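Long-range contacts in Mec-8 protein (Caenorhabditis elegans, PDB 6DG0), which probably binds RNA as a nuclear splicing factor, here represented by its C-terminal RNA recognition motif in complex with a short DNA strand: residues V8-A13 against T67-G72; V15-L20 against T31-H36; Q56-L61 against I76-N81. The protein carries 2 engineered substitutions. One frame throughout, in Å; residues are numbered along the deposited sequence.

How the contacts relate
From the N terminus, strand 4-11 supplies the first side of contact 1, where residues 8-13 meet loop 67-72 and close a long loop of 53 residues. Contact 2 is nested inside that loop and closes early: the start of helix 17-24 packs on strand 30-37, an outermost strand of the four-stranded antiparallel sheet. Contact 3 crosses contact 1, since residues 56-61 fall inside its loop and residues 76-81 beyond it, and it joins helix 51-61 to the other outermost strand, 75-78. Contacts 1 and 2 touch, for instance Leu11 CD2 against Leu20 CD1 at 4.0 Å, whereas contacts 2 and 3 lie on opposite sides of the chain's centre, their nearest atoms about 7 Å apart.

Contact 1: residues V8-A13 against T67-G72; sequences VANLSA and TANDRG. With nucleotides of chain D.
Asn10 makes the main side-chain hydrogen bonds to the loop 67-72, and it does so through one oxygen. Its OD1 accepts a bond from Asp70 N at 2.8 Å. A second comes from Asn69 N to Asn10 OD1 at 3.0 Å. The donors arrive from opposite faces of the amide plane, tilted 23° and 33° from it, which holds the oxygen from both faces. A chi1 of -170° sets Asn10 CG anti to the backbone N, and chi2 turns OD1 to the two N-H groups. Asn69 OD1 also accepts from Asp70 N, and this shared N-H bridges two side-chain oxygens that, both being acceptors, do not bond each other.

Thr67 O gathers a second group of bonds. Ser12 N donates to it at 2.8 Å, and Ser12 OG adds a weak bond. The same oxygen receives a CA-H...O contact from Leu11 CA at 3.3 Å. A second such contact runs the other way, Ala68 CA to Asn10 O at 3.1 Å.

Side-chain carbon contacts are fewer. Leu11 CD2 lies 3.5 Å from Thr67 O, and the Leu11 side chain also packs on Leu74. One residue before Asn10, Ala9 CB approaches DG2 of chain D, 3.5 Å from its N7. The Asn10 and Ser12 bonds tie the loop between helix 51-61 and strand 75-78 to the end of the first strand, which in the RNA recognition motif carries the RNP2 sequence.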
loop_
_atom_site.group_PDB
_atom_site.type_symbol
_atom_site.label_atom_id
_atom_site.label_comp_id
_atom_site.label_asym_id
_atom_site.label_seq_id
_atom_site.Cartn_x
_atom_site.Cartn_y
_atom_site.Cartn_z
ATOM N N VAL A 8 -0.556 0.555 -4.355
ATOM C CA VAL A 8 0.001 -0.797 -4.325
ATOM C C VAL A 8 -0.729 -1.757 -5.265
ATOM O O VAL A 8 -1.939 -1.940 -5.166
ATOM C CB VAL A 8 -0.029 -1.378 -2.897
ATOM C CG1 VAL A 8 0.627 -2.751 -2.866
ATOM C CG2 VAL A 8 0.661 -0.430 -1.924
ATOM N N ALA A 9 0.030 -2.371 -6.167
ATOM C CA ALA A 9 -0.495 -3.322 -7.146
ATOM C C ALA A 9 0.104 -4.706 -6.915
ATOM O O ALA A 9 0.878 -4.895 -5.976
ATOM C CB ALA A 9 -0.210 -2.843 -8.562
ATOM N N ASN A 10 -0.290 -5.674 -7.741
ATOM C CA ASN A 10 0.176 -7.057 -7.616
ATOM C C ASN A 10 -0.263 -7.697 -6.297
ATOM O O ASN A 10 0.540 -8.260 -5.551
ATOM C CB ASN A 10 1.705 -7.108 -7.789
ATOM C CG ASN A 10 2.235 -8.521 -7.925
ATOM O OD1 ASN A 10 1.477 -9.454 -8.153
ATOM N ND2 ASN A 10 3.551 -8.671 -7.863
ATOM N N LEU A 11 -1.555 -7.563 -6.012
ATOM C CA LEU A 11 -2.157 -8.131 -4.812
ATOM C C LEU A 11 -3.123 -9.276 -5.120
ATOM O O LEU A 11 -3.937 -9.184 -6.039
ATOM C CB LEU A 11 -2.895 -7.049 -4.024
ATOM C CG LEU A 11 -2.094 -6.128 -3.104
ATOM C CD1 LEU A 11 -2.973 -4.982 -2.627
ATOM C CD2 LEU A 11 -1.541 -6.913 -1.926
ATOM N N SER A 12 -3.047 -10.342 -4.330
ATOM C CA SER A 12 -3.959 -11.473 -4.473
ATOM C C SER A 12 -5.350 -11.053 -4.003
ATOM O O SER A 12 -5.487 -10.097 -3.242
ATOM C CB SER A 12 -3.461 -12.688 -3.688
ATOM O OG SER A 12 -3.500 -12.450 -2.293
ATOM N N ALA A 13 -6.381 -11.747 -4.470
ATOM C CA ALA A 13 -7.750 -11.383 -4.118
ATOM C C ALA A 13 -8.156 -11.958 -2.763
ATOM O O ALA A 13 -9.236 -11.658 -2.252
ATOM C CB ALA A 13 -8.714 -11.845 -5.197
ATOM N N THR A 67 1.510 -12.262 -0.820
ATOM C CA THR A 67 0.218 -11.601 -0.981
ATOM C C THR A 67 0.016 -11.143 -2.428
ATOM O O THR A 67 -0.820 -10.286 -2.705
ATOM C CB THR A 67 0.089 -10.401 -0.021
ATOM O OG1 THR A 67 1.259 -9.580 -0.123
ATOM C CG2 THR A 67 -0.049 -10.886 1.415
ATOM N N ALA A 68 0.804 -11.712 -3.338
ATOM C CA ALA A 68 0.841 -11.278 -4.742
ATOM C C ALA A 68 0.259 -12.261 -5.767
ATOM O O ALA A 68 -0.000 -13.423 -5.447
ATOM C CB ALA A 68 2.277 -10.965 -5.126
ATOM N N ASN A 69 0.059 -11.788 -7.001
ATOM C CA ASN A 69 -0.310 -12.678 -8.108
ATOM C C ASN A 69 0.922 -12.900 -8.998
ATOM O O ASN A 69 1.379 -14.023 -9.135
ATOM C CB ASN A 69 -1.527 -12.157 -8.905
ATOM C CG ASN A 69 -1.514 -10.664 -9.098
ATOM O OD1 ASN A 69 -0.587 -10.109 -9.688
ATOM N ND2 ASN A 69 -2.511 -9.995 -8.546
ATOM N N ASP A 70 1.442 -11.832 -9.612
ATOM C CA ASP A 70 2.545 -11.938 -10.573
ATOM C C ASP A 70 3.900 -12.075 -9.857
ATOM O O ASP A 70 3.989 -11.894 -8.640
ATOM C CB ASP A 70 2.572 -10.730 -11.517
ATOM C CG ASP A 70 1.318 -10.623 -12.357
ATOM O OD1 ASP A 70 0.572 -11.622 -12.445
ATOM O OD2 ASP A 70 1.079 -9.548 -12.940
ATOM N N ARG A 71 4.943 -12.420 -10.612
ATOM C CA ARG A 71 6.303 -12.507 -10.074
ATOM C C ARG A 71 6.859 -11.100 -9.906
ATOM O O ARG A 71 6.482 -10.195 -10.644
ATOM C CB ARG A 71 7.214 -13.311 -11.008
ATOM C CG ARG A 71 7.466 -14.748 -10.590
ATOM C CD ARG A 71 7.601 -15.659 -11.808
ATOM N NE ARG A 71 8.947 -15.625 -12.379
ATOM C CZ ARG A 71 9.275 -16.156 -13.554
ATOM N NH1 ARG A 71 10.524 -16.081 -13.997
ATOM N NH2 ARG A 71 8.355 -16.769 -14.285
ATOM N N GLY A 72 7.755 -10.896 -8.950
ATOM C CA GLY A 72 8.204 -9.540 -8.704
ATOM C C GLY A 72 7.814 -9.028 -7.334
ATOM O O GLY A 72 8.466 -8.134 -6.794
ATOM P P DG D 2 -1.304 2.123 -16.943
ATOM O OP1 DG D 2 -2.195 2.590 -18.027
ATOM O OP2 DG D 2 -0.445 3.088 -16.223
ATOM O "O5'" DG D 2 -2.221 1.350 -15.890
ATOM C "C5'" DG D 2 -3.290 0.538 -16.360
ATOM C "C4'" DG D 2 -3.879 -0.274 -15.229
ATOM O "O4'" DG D 2 -2.963 -1.318 -14.881
ATOM C "C3'" DG D 2 -4.087 0.494 -13.940
ATOM O "O3'" DG D 2 -5.362 1.137 -13.956
ATOM C "C2'" DG D 2 -4.015 -0.605 -12.869
ATOM C "C1'" DG D 2 -3.211 -1.724 -13.556
ATOM N N9 DG D 2 -1.926 -2.023 -12.922
ATOM C C8 DG D 2 -1.464 -3.261 -12.548
ATOM N N7 DG D 2 -0.275 -3.234 -12.015
ATOM C C5 DG D 2 0.083 -1.894 -12.042
ATOM C C6 DG D 2 1.267 -1.258 -11.597
ATOM O O6 DG D 2 2.265 -1.774 -11.075
ATOM N N1 DG D 2 1.224 0.117 -11.809
ATOM C C2 DG D 2 0.171 0.792 -12.378
ATOM N N2 DG D 2 0.312 2.120 -12.499
ATOM N N3 DG D 2 -0.945 0.209 -12.800
ATOM C C4 DG D 2 -0.920 -1.131 -12.601
#

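Contact 2: residues V15-L20 against T31-H36; sequences VNEDTL and TRLRLH. With nucleotides of chain D.
Leu20 and Leu33 meet with their side chains crossing at about a right angle. Leu33 CD1 sits 3.6 Å from Leu20 CG and 3.7 Å from Leu20 CD2, one methyl lying against these two atoms of the helix leucine. The other methyl, Leu33 CD2, is taken up by Glu17, whose CG lies 3.7 Å away; these two side chains run past each other in opposite directions. A chi1 of -173° brings Glu17 CG to Leu33 CD2, the chain stays extended beyond it, and OE2 has a long, weak ion pair with Arg21.

Leu35 also starts off toward the helix, but meets mostly backbone: its CD2 approaches Val15 O at 3.6 Å and Glu17 N at 4.2 Å. No hydrogen bond crosses between the segments. Arg34 leaves the strand away from the helix, and its guanidinium has O2 of DC5 of chain D over one face. Two residues on, the His36 ring has C4' of DA4 of chain D 3.7 Å above its plane, over the centre.

This is the first helix packed on the sheet in the alpha/beta sandwich of the RNA recognition motif, with Arg34 and His36 meeting DNA on the other face. Strand 30-37 is an outermost strand, paired with strand 42-48 and carrying a classic beta bulge where Thr31 and Arg32 both face Glu47. Helix 17-24 covers its leucine side and reaches the next strand, Leu20 packing on Ala44 of strand 42-48 while Leu33 packs on Val46.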
loop_
_atom_site.group_PDB
_atom_site.type_symbol
_atom_site.label_atom_id
_atom_site.label_comp_id
_atom_site.label_asym_id
_atom_site.label_seq_id
_atom_site.Cartn_x
_atom_site.Cartn_y
_atom_site.Cartn_z
ATOM N N VAL A 15 -6.093 -11.759 0.018
ATOM C CA VAL A 15 -5.367 -11.107 1.104
ATOM C C VAL A 15 -6.284 -10.262 1.994
ATOM O O VAL A 15 -7.136 -9.510 1.517
ATOM C CB VAL A 15 -4.205 -10.228 0.570
ATOM C CG1 VAL A 15 -4.712 -9.134 -0.353
ATOM C CG2 VAL A 15 -3.410 -9.630 1.725
ATOM N N ASN A 16 -6.103 -10.433 3.299
ATOM C CA ASN A 16 -6.819 -9.683 4.329
ATOM C C ASN A 16 -6.394 -8.227 4.460
ATOM O O ASN A 16 -5.297 -7.846 4.051
ATOM C CB ASN A 16 -6.657 -10.370 5.686
ATOM C CG ASN A 16 -7.536 -11.588 5.825
ATOM O OD1 ASN A 16 -7.079 -12.651 6.235
ATOM N ND2 ASN A 16 -8.810 -11.439 5.484
ATOM N N GLU A 17 -7.287 -7.411 5.011
ATOM C CA GLU A 17 -6.978 -6.016 5.280
ATOM C C GLU A 17 -6.015 -5.958 6.462
ATOM O O GLU A 17 -5.096 -5.138 6.492
ATOM C CB GLU A 17 -8.245 -5.220 5.592
ATOM C CG GLU A 17 -8.015 -3.728 5.723
ATOM C CD GLU A 17 -9.306 -2.932 5.753
ATOM O OE1 GLU A 17 -10.393 -3.547 5.685
ATOM O OE2 GLU A 17 -9.230 -1.690 5.860
ATOM N N ASP A 18 -6.239 -6.838 7.435
ATOM C CA ASP A 18 -5.366 -6.954 8.600
ATOM C C ASP A 18 -3.975 -7.447 8.218
ATOM O O ASP A 18 -2.973 -6.966 8.747
ATOM C CB ASP A 18 -5.972 -7.900 9.639
ATOM C CG ASP A 18 -7.051 -7.239 10.473
ATOM O OD1 ASP A 18 -7.050 -5.994 10.577
ATOM O OD2 ASP A 18 -7.899 -7.968 11.028
ATOM N N THR A 19 -3.924 -8.406 7.298
ATOM C CA THR A 19 -2.655 -8.937 6.812
ATOM C C THR A 19 -1.829 -7.842 6.161
ATOM O O THR A 19 -0.641 -7.689 6.446
ATOM C CB THR A 19 -2.868 -10.068 5.788
ATOM O OG1 THR A 19 -3.613 -11.131 6.391
ATOM C CG2 THR A 19 -1.534 -10.600 5.285
ATOM N N LEU A 20 -2.475 -7.081 5.287
ATOM C CA LEU A 20 -1.814 -6.011 4.560
ATOM C C LEU A 20 -1.394 -4.892 5.504
ATOM O O LEU A 20 -0.345 -4.273 5.323
ATOM C CB LEU A 20 -2.729 -5.466 3.467
ATOM C CG LEU A 20 -2.027 -4.638 2.393
ATOM C CD1 LEU A 20 -0.926 -5.454 1.735
ATOM C CD2 LEU A 20 -3.036 -4.165 1.369
ATOM N N THR A 31 -0.585 5.774 8.724
ATOM C CA THR A 31 -1.849 6.310 9.215
ATOM C C THR A 31 -3.040 5.397 8.938
ATOM O O THR A 31 -3.734 4.983 9.864
ATOM C CB THR A 31 -2.138 7.692 8.602
ATOM O OG1 THR A 31 -0.975 8.523 8.718
ATOM C CG2 THR A 31 -3.307 8.352 9.313
ATOM N N ARG A 32 -3.267 5.071 7.668
ATOM C CA ARG A 32 -4.447 4.297 7.285
ATOM C C ARG A 32 -4.311 3.612 5.925
ATOM O O ARG A 32 -3.530 4.036 5.073
ATOM C CB ARG A 32 -5.692 5.184 7.298
ATOM C CG ARG A 32 -5.556 6.467 6.515
ATOM C CD ARG A 32 -6.512 7.515 7.052
ATOM N NE ARG A 32 -6.403 8.784 6.342
ATOM C CZ ARG A 32 -7.303 9.228 5.472
ATOM N NH1 ARG A 32 -7.125 10.396 4.871
ATOM N NH2 ARG A 32 -8.382 8.504 5.206
ATOM N N LEU A 33 -5.087 2.549 5.739
ATOM C CA LEU A 33 -5.050 1.738 4.526
ATOM C C LEU A 33 -6.455 1.480 3.969
ATOM O O LEU A 33 -7.408 1.308 4.726
ATOM C CB LEU A 33 -4.332 0.412 4.815
ATOM C CG LEU A 33 -4.335 -0.734 3.801
ATOM C CD1 LEU A 33 -3.039 -1.510 3.922
ATOM C CD2 LEU A 33 -5.522 -1.668 4.003
ATOM N N ARG A 34 -6.575 1.459 2.644
ATOM C CA ARG A 34 -7.827 1.074 1.998
ATOM C C ARG A 34 -7.599 0.020 0.927
ATOM O O ARG A 34 -6.753 0.185 0.043
ATOM C CB ARG A 34 -8.544 2.282 1.386
ATOM C CG ARG A 34 -9.228 3.169 2.412
ATOM C CD ARG A 34 -9.121 4.649 2.088
ATOM N NE ARG A 34 -10.378 5.175 1.554
ATOM C CZ ARG A 34 -11.332 5.728 2.301
ATOM N NH1 ARG A 34 -11.179 5.811 3.616
ATOM N NH2 ARG A 34 -12.446 6.184 1.738
ATOM N N LEU A 35 -8.377 -1.054 1.018
ATOM C CA LEU A 35 -8.245 -2.202 0.135
ATOM C C LEU A 35 -9.440 -2.255 -0.815
ATOM O O LEU A 35 -10.591 -2.392 -0.389
ATOM C CB LEU A 35 -8.138 -3.496 0.940
ATOM C CG LEU A 35 -7.924 -4.800 0.172
ATOM C CD1 LEU A 35 -6.674 -4.719 -0.680
ATOM C CD2 LEU A 35 -7.848 -5.972 1.136
ATOM N N HIS A 36 -9.161 -2.154 -2.107
ATOM C CA HIS A 36 -10.206 -2.030 -3.109
ATOM C C HIS A 36 -10.121 -3.129 -4.147
ATOM O O HIS A 36 -9.037 -3.474 -4.626
ATOM C CB HIS A 36 -10.124 -0.672 -3.796
ATOM C CG HIS A 36 -10.900 -0.598 -5.074
ATOM N ND1 HIS A 36 -10.293 -0.676 -6.313
ATOM C CD2 HIS A 36 -12.222 -0.470 -5.312
ATOM C CE1 HIS A 36 -11.215 -0.584 -7.256
ATOM N NE2 HIS A 36 -12.395 -0.460 -6.676
ATOM P P DC D 5 -14.767 4.179 -5.206
ATOM O OP1 DC D 5 -15.737 3.079 -5.003
ATOM O OP2 DC D 5 -14.940 5.108 -6.345
ATOM O "O5'" DC D 5 -14.692 5.057 -3.869
ATOM C "C5'" DC D 5 -14.483 4.415 -2.621
ATOM C "C4'" DC D 5 -14.029 5.408 -1.563
ATOM O "O4'" DC D 5 -12.720 5.913 -1.902
ATOM C "C3'" DC D 5 -14.919 6.645 -1.379
ATOM O "O3'" DC D 5 -15.538 6.597 -0.096
ATOM C "C2'" DC D 5 -13.959 7.842 -1.502
ATOM C "C1'" DC D 5 -12.592 7.193 -1.350
ATOM N N1 DC D 5 -11.495 7.919 -2.049
ATOM C C2 DC D 5 -10.377 8.331 -1.319
ATOM O O2 DC D 5 -10.322 8.073 -0.112
ATOM N N3 DC D 5 -9.381 8.993 -1.958
ATOM C C4 DC D 5 -9.481 9.249 -3.261
ATOM N N4 DC D 5 -8.475 9.906 -3.846
ATOM C C5 DC D 5 -10.617 8.842 -4.024
ATOM C C6 DC D 5 -11.593 8.187 -3.383
ATOM P P DA D 4 -9.706 4.806 -9.707
ATOM O OP1 DA D 4 -10.113 3.968 -10.857
ATOM O OP2 DA D 4 -9.671 6.279 -9.845
ATOM O "O5'" DA D 4 -10.636 4.466 -8.450
ATOM C "C5'" DA D 4 -10.724 3.134 -7.954
ATOM C "C4'" DA D 4 -11.216 3.131 -6.514
ATOM O "O4'" DA D 4 -10.121 3.494 -5.632
ATOM C "C3'" DA D 4 -12.345 4.118 -6.221
ATOM O "O3'" DA D 4 -13.292 3.547 -5.325
ATOM C "C2'" DA D 4 -11.620 5.306 -5.592
ATOM C "C1'" DA D 4 -10.466 4.628 -4.865
ATOM N N9 DA D 4 -9.282 5.478 -4.759
ATOM C C8 DA D 4 -8.634 6.110 -5.783
ATOM N N7 DA D 4 -7.598 6.816 -5.400
ATOM C C5 DA D 4 -7.563 6.637 -4.026
ATOM C C6 DA D 4 -6.697 7.126 -3.028
ATOM N N6 DA D 4 -5.657 7.929 -3.283
ATOM N N1 DA D 4 -6.941 6.758 -1.753
ATOM C C2 DA D 4 -7.982 5.954 -1.502
ATOM N N3 DA D 4 -8.863 5.432 -2.353
ATOM C C4 DA D 4 -8.595 5.816 -3.612
#

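Contact 3: residues Q56-L61 against I76-N81; sequences QAMISL and IEYARN. With nucleotides of chain D.
Met58 places its thioether squarely over the Tyr78 ring, a Met-aromatic contact in which SD is 4.4 Å from the ring centroid and only 2° off the normal. The methyl comes lower: CE makes a CH-pi contact 3.7 Å from the centroid and leans toward the rim, with Tyr78 CZ at 3.5 Å. A bend at chi3 of 67° places CE against the ring, where the two side chains cross at about a right angle. The tyrosine is held from its far end too, since Tyr78 OH is hydrogen-bonded to Thr55 OG1.

Nearer the backbone of the helix, Met58 CG packs on Ile76 CG2 at 3.6 Å, those side chains running past one another in opposite directions. The other branch of Ile76 reaches Leu61, with CD1 3.8 Å from Leu61 CB. This belongs to the alpha/beta sandwich of the RNA recognition motif, one helix packed on the sheet: helix 56-61 and strand 76-78 run nearly antiparallel, 159° between their directions, with segment axes 8.6 Å apart.

Glu77 leaves the backbone away from the helix, and its carboxylate meets two bases at once. OE2 accepts a bond from N1 of DG2 of chain D at 2.7 Å and another from N2 of that guanine, and OE1 accepts one from N4 of DC3 of chain D at 2.8 Å. Tyr78 O takes a further bond from that N4, and the Arg80 guanidinium lies with one face over C5 of the same cytosine.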
loop_
_atom_site.group_PDB
_atom_site.type_symbol
_atom_site.label_atom_id
_atom_site.label_comp_id
_atom_site.label_asym_id
_atom_site.label_seq_id
_atom_site.Cartn_x
_atom_site.Cartn_y
_atom_site.Cartn_z
ATOM N N GLN A 56 10.102 6.314 2.213
ATOM C CA GLN A 56 10.905 5.364 2.976
ATOM C C GLN A 56 10.283 3.972 2.956
ATOM O O GLN A 56 10.978 2.970 2.788
ATOM C CB GLN A 56 11.057 5.861 4.414
ATOM C CG GLN A 56 11.788 4.935 5.362
ATOM C CD GLN A 56 11.858 5.513 6.762
ATOM O OE1 GLN A 56 11.996 6.724 6.934
ATOM N NE2 GLN A 56 11.766 4.652 7.770
ATOM N N ALA A 57 8.966 3.923 3.125
ATOM C CA ALA A 57 8.225 2.668 3.111
ATOM C C ALA A 57 8.094 2.071 1.709
ATOM O O ALA A 57 8.139 0.852 1.549
ATOM C CB ALA A 57 6.845 2.868 3.722
ATOM N N MET A 58 7.939 2.924 0.698
ATOM C CA MET A 58 7.785 2.441 -0.673
ATOM C C MET A 58 9.053 1.743 -1.151
ATOM O O MET A 58 8.996 0.655 -1.723
ATOM C CB MET A 58 7.429 3.588 -1.622
ATOM C CG MET A 58 7.379 3.162 -3.084
ATOM S SD MET A 58 6.806 4.447 -4.205
ATOM C CE MET A 58 8.150 5.616 -4.062
ATOM N N ILE A 59 10.193 2.389 -0.926
ATOM C CA ILE A 59 11.493 1.821 -1.274
ATOM C C ILE A 59 11.728 0.492 -0.554
ATOM O O ILE A 59 12.182 -0.481 -1.158
ATOM C CB ILE A 59 12.646 2.805 -0.952
ATOM C CG1 ILE A 59 12.870 3.775 -2.117
ATOM C CG2 ILE A 59 13.952 2.059 -0.773
ATOM C CD1 ILE A 59 11.740 4.744 -2.392
ATOM N N SER A 60 11.397 0.457 0.733
ATOM C CA SER A 60 11.635 -0.723 1.561
ATOM C C SER A 60 10.746 -1.915 1.203
ATOM O O SER A 60 11.192 -3.060 1.251
ATOM C CB SER A 60 11.439 -0.371 3.035
ATOM O OG SER A 60 12.412 0.559 3.476
ATOM N N LEU A 61 9.494 -1.645 0.845
ATOM C CA LEU A 61 8.526 -2.706 0.580
ATOM C C LEU A 61 8.371 -3.002 -0.904
ATOM O O LEU A 61 7.524 -3.801 -1.298
ATOM C CB LEU A 61 7.164 -2.356 1.179
ATOM C CG LEU A 61 7.095 -2.426 2.703
ATOM C CD1 LEU A 61 5.770 -1.892 3.213
ATOM C CD2 LEU A 61 7.319 -3.863 3.163
ATOM N N ILE A 76 4.688 -0.973 -5.982
ATOM C CA ILE A 76 4.231 0.231 -5.302
ATOM C C ILE A 76 4.627 1.513 -6.028
ATOM O O ILE A 76 5.772 1.674 -6.451
ATOM C CB ILE A 76 4.782 0.292 -3.863
ATOM C CG1 ILE A 76 4.541 -1.035 -3.140
ATOM C CG2 ILE A 76 4.159 1.451 -3.096
ATOM C CD1 ILE A 76 5.043 -1.051 -1.708
ATOM N N GLU A 77 3.666 2.423 -6.163
ATOM C CA GLU A 77 3.911 3.742 -6.736
ATOM C C GLU A 77 3.351 4.816 -5.815
ATOM O O GLU A 77 2.578 4.519 -4.904
ATOM C CB GLU A 77 3.270 3.873 -8.117
ATOM C CG GLU A 77 3.650 2.796 -9.108
ATOM C CD GLU A 77 2.865 2.907 -10.399
ATOM O OE1 GLU A 77 2.046 3.846 -10.521
ATOM O OE2 GLU A 77 3.061 2.056 -11.291
ATOM N N TYR A 78 3.744 6.064 -6.050
ATOM C CA TYR A 78 3.046 7.186 -5.439
ATOM C C TYR A 78 1.643 7.249 -6.030
ATOM O O TYR A 78 1.475 7.130 -7.246
ATOM C CB TYR A 78 3.774 8.512 -5.684
ATOM C CG TYR A 78 5.100 8.672 -4.972
ATOM C CD1 TYR A 78 5.165 8.780 -3.588
ATOM C CD2 TYR A 78 6.285 8.762 -5.691
ATOM C CE1 TYR A 78 6.377 8.940 -2.939
ATOM C CE2 TYR A 78 7.499 8.927 -5.054
ATOM C CZ TYR A 78 7.541 9.015 -3.679
ATOM O OH TYR A 78 8.749 9.177 -3.042
ATOM N N ALA A 79 0.636 7.434 -5.182
ATOM C CA ALA A 79 -0.728 7.599 -5.673
ATOM C C ALA A 79 -0.844 8.930 -6.404
ATOM O O ALA A 79 -0.122 9.879 -6.096
ATOM C CB ALA A 79 -1.729 7.521 -4.531
ATOM N N ARG A 80 -1.749 9.002 -7.373
ATOM C CA ARG A 80 -1.900 10.217 -8.165
ATOM C C ARG A 80 -2.582 11.298 -7.342
ATOM O O ARG A 80 -2.350 12.491 -7.541
ATOM C CB ARG A 80 -2.681 9.934 -9.448
ATOM C CG ARG A 80 -1.946 9.027 -10.422
ATOM C CD ARG A 80 -2.675 8.928 -11.752
ATOM N NE ARG A 80 -2.108 7.893 -12.611
ATOM C CZ ARG A 80 -2.672 6.708 -12.820
ATOM N NH1 ARG A 80 -3.821 6.406 -12.229
ATOM N NH2 ARG A 80 -2.087 5.824 -13.616
ATOM N N ASN A 81 -3.424 10.867 -6.412
ATOM C CA ASN A 81 -4.142 11.790 -5.552
ATOM C C ASN A 81 -4.009 11.364 -4.099
ATOM O O ASN A 81 -3.826 10.183 -3.806
ATOM C CB ASN A 81 -5.618 11.858 -5.944
ATOM C CG ASN A 81 -5.819 12.235 -7.396
ATOM O OD1 ASN A 81 -6.046 11.372 -8.243
ATOM N ND2 ASN A 81 -5.740 13.526 -7.692
ATOM P P DC D 3 -5.524 2.625 -13.366
ATOM O OP1 DC D 3 -6.936 3.026 -13.540
ATOM O OP2 DC D 3 -4.445 3.453 -13.949
ATOM O "O5'" DC D 3 -5.218 2.462 -11.803
ATOM C "C5'" DC D 3 -6.146 1.783 -10.957
ATOM C "C4'" DC D 3 -6.596 2.673 -9.807
ATOM O "O4'" DC D 3 -5.443 3.046 -9.007
ATOM C "C3'" DC D 3 -7.260 3.986 -10.208
ATOM O "O3'" DC D 3 -8.240 4.342 -9.243
ATOM C "C2'" DC D 3 -6.094 4.967 -10.202
ATOM C "C1'" DC D 3 -5.265 4.449 -9.035
ATOM N N1 DC D 3 -3.811 4.733 -9.172
ATOM C C2 DC D 3 -3.249 5.809 -8.480
ATOM O O2 DC D 3 -3.976 6.509 -7.764
ATOM N N3 DC D 3 -1.923 6.057 -8.615
ATOM C C4 DC D 3 -1.175 5.279 -9.399
ATOM N N4 DC D 3 0.128 5.563 -9.500
ATOM C C5 DC D 3 -1.729 4.178 -10.115
ATOM C C6 DC D 3 -3.039 3.943 -9.975
ATOM P P DG D 2 -1.304 2.123 -16.943
ATOM O OP1 DG D 2 -2.195 2.590 -18.027
ATOM O OP2 DG D 2 -0.445 3.088 -16.223
ATOM O "O5'" DG D 2 -2.221 1.350 -15.890
ATOM C "C5'" DG D 2 -3.290 0.538 -16.360
ATOM C "C4'" DG D 2 -3.879 -0.274 -15.229
ATOM O "O4'" DG D 2 -2.963 -1.318 -14.881
ATOM C "C3'" DG D 2 -4.087 0.494 -13.940
ATOM O "O3'" DG D 2 -5.362 1.137 -13.956
ATOM C "C2'" DG D 2 -4.015 -0.605 -12.869
ATOM C "C1'" DG D 2 -3.211 -1.724 -13.556
ATOM N N9 DG D 2 -1.926 -2.023 -12.922
ATOM C C8 DG D 2 -1.464 -3.261 -12.548
ATOM N N7 DG D 2 -0.275 -3.234 -12.015
ATOM C C5 DG D 2 0.083 -1.894 -12.042
ATOM C C6 DG D 2 1.267 -1.258 -11.597
ATOM O O6 DG D 2 2.265 -1.774 -11.075
ATOM N N1 DG D 2 1.224 0.117 -11.809
ATOM C C2 DG D 2 0.171 0.792 -12.378
ATOM N N2 DG D 2 0.312 2.120 -12.499
ATOM N N3 DG D 2 -0.945 0.209 -12.800
ATOM C C4 DG D 2 -0.920 -1.131 -12.601
#